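Local coordinates for protein kunitz-type serine protease inhibitor homolog calcicludine (Dendroaspis angusticeps, PDB 5YV7) that probably blocks L-type calcium channels as a small snake-venom toxin built on the Kunitz-type (BPTI) protease inhibitor fold, at residues 11-16 and 36-41. Numbering follows the deposited sequence.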
loop_
_atom_site.group_PDB
_atom_site.type_symbol
_atom_site.label_atom_id
_atom_site.label_comp_id
_atom_site.label_asym_id
_atom_site.label_seq_id
_atom_site.Cartn_x
_atom_site.Cartn_y
_atom_site.Cartn_z
ATOM N N VAL A 11 2.185 -6.739 -0.289
ATOM C CA VAL A 11 3.083 -5.634 -0.576
ATOM C C VAL A 11 4.011 -6.061 -1.703
ATOM O O VAL A 11 4.469 -7.209 -1.754
ATOM C CB VAL A 11 3.852 -5.213 0.689
ATOM C CG1 VAL A 11 4.842 -6.307 1.134
ATOM C CG2 VAL A 11 4.569 -3.869 0.466
ATOM N N ARG A 12 4.248 -5.158 -2.651
ATOM C CA ARG A 12 5.065 -5.490 -3.818
ATOM C C ARG A 12 6.052 -4.356 -4.085
ATOM O O ARG A 12 5.678 -3.290 -4.585
ATOM C CB ARG A 12 4.194 -5.765 -5.036
ATOM C CG ARG A 12 4.773 -6.831 -5.933
ATOM C CD ARG A 12 4.042 -6.918 -7.261
ATOM N NE ARG A 12 4.576 -8.009 -8.078
ATOM C CZ ARG A 12 4.554 -8.047 -9.410
ATOM N NH1 ARG A 12 4.008 -7.049 -10.109
ATOM N NH2 ARG A 12 5.075 -9.094 -10.046
ATOM N N ILE A 13 7.319 -4.605 -3.763
ATOM C CA ILE A 13 8.350 -3.611 -4.003
ATOM C C ILE A 13 8.658 -3.483 -5.495
ATOM O O ILE A 13 8.995 -2.393 -5.974
ATOM C CB ILE A 13 9.594 -3.966 -3.177
ATOM C CG1 ILE A 13 9.230 -3.870 -1.692
ATOM C CG2 ILE A 13 10.773 -3.058 -3.557
ATOM C CD1 ILE A 13 10.321 -4.255 -0.766
ATOM N N GLY A 14 8.542 -4.572 -6.248
ATOM C CA GLY A 14 8.700 -4.498 -7.683
ATOM C C GLY A 14 10.142 -4.635 -8.128
ATOM O O GLY A 14 11.072 -4.854 -7.345
ATOM N N SER A 15 10.325 -4.456 -9.430
ATOM C CA SER A 15 11.530 -4.911 -10.106
ATOM C C SER A 15 12.511 -3.798 -10.448
ATOM O O SER A 15 13.631 -4.101 -10.864
ATOM C CB SER A 15 11.150 -5.670 -11.391
ATOM O OG SER A 15 9.978 -5.132 -11.992
ATOM N N CYS A 16 12.134 -2.533 -10.279
ATOM C CA CYS A 16 13.039 -1.436 -10.600
ATOM C C CYS A 16 14.102 -1.305 -9.518
ATOM O O CYS A 16 14.188 -2.115 -8.594
ATOM C CB CYS A 16 12.261 -0.146 -10.804
ATOM S SG CYS A 16 11.654 -0.005 -12.485
ATOM N N LEU A 36 9.231 0.812 1.148
ATOM C CA LEU A 36 9.998 1.415 0.069
ATOM C C LEU A 36 9.627 0.727 -1.242
ATOM O O LEU A 36 9.851 -0.476 -1.399
ATOM C CB LEU A 36 11.507 1.320 0.332
ATOM C CG LEU A 36 12.010 2.095 1.554
ATOM C CD1 LEU A 36 13.537 2.023 1.672
ATOM C CD2 LEU A 36 11.521 3.557 1.543
ATOM N N PHE A 37 9.042 1.493 -2.163
ATOM C CA PHE A 37 8.689 1.012 -3.491
ATOM C C PHE A 37 9.855 1.255 -4.449
ATOM O O PHE A 37 10.496 2.311 -4.411
ATOM C CB PHE A 37 7.417 1.718 -3.970
ATOM C CG PHE A 37 6.998 1.365 -5.366
ATOM C CD1 PHE A 37 6.901 0.041 -5.768
ATOM C CD2 PHE A 37 6.682 2.363 -6.282
ATOM C CE1 PHE A 37 6.501 -0.288 -7.069
ATOM C CE2 PHE A 37 6.271 2.039 -7.587
ATOM C CZ PHE A 37 6.184 0.715 -7.975
ATOM N N SER A 38 10.145 0.260 -5.292
ATOM C CA SER A 38 11.302 0.352 -6.178
ATOM C C SER A 38 11.079 1.328 -7.324
ATOM O O SER A 38 12.057 1.812 -7.901
ATOM C CB SER A 38 11.670 -1.025 -6.741
ATOM O OG SER A 38 10.761 -1.417 -7.746
ATOM N N GLY A 39 9.824 1.619 -7.676
ATOM C CA GLY A 39 9.509 2.540 -8.748
ATOM C C GLY A 39 8.776 1.932 -9.928
ATOM O O GLY A 39 8.173 2.680 -10.706
ATOM N N CYS A 40 8.803 0.606 -10.088
ATOM C CA CYS A 40 7.951 -0.042 -11.079
ATOM C C CYS A 40 7.636 -1.471 -10.642
ATOM O O CYS A 40 8.205 -1.993 -9.682
ATOM C CB CYS A 40 8.610 -0.043 -12.460
ATOM S SG CYS A 40 10.007 -1.187 -12.583
ATOM N N GLY A 41 6.734 -2.112 -11.384
ATOM C CA GLY A 41 6.400 -3.499 -11.120
ATOM C C GLY A 41 5.708 -3.728 -9.793
ATOM O O GLY A 41 5.831 -4.813 -9.216
#
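The Cys16–Cys40 disulfide of the Kunitz fold ties the two loops at one tip of this small domain, the counterpart of the end that carries the reactive-site loop in BPTI-type inhibitors. SG of Cys16 and SG of Cys40 are 2.0 Å apart, with a torsion of 101° about the S–S bond. Beside the bridge, Ser38 reaches between the loops: its OG, held between its own backbone N and carbonyl carbon (chi1 75°), gives a 2.7 Å hydrogen bond to Ile13 O and takes a weak one from Cys16 N. Ile13 O is gripped a second time by Ser38 N, at 3.0 Å, in the carbonyl plane and on a lone pair, whereas the hydroxyl comes in tilted from that plane. CD1 of the Phe37 ring lies 3.2 Å from the same oxygen, approaching obliquely, and Gly39 N sits over the ring centre. Further round, Cys40 O accepts a hydrogen bond from Ser15 N, which stands well above the carbonyl plane, and meets Gly14 CA at 3.2 Å in a CA-H...O contact. The Arg12 guanidinium lays one face over Gly41 O. This surface contact joins the loop preceding strand 20-26 to the end of strand 31-37 and the loop after it; Phe37, on the strand, and Ser38, just past it, make backbone hydrogen bonds to Phe20 and Lys18 respectively, and Phe37 makes a cation-pi contact with Arg46.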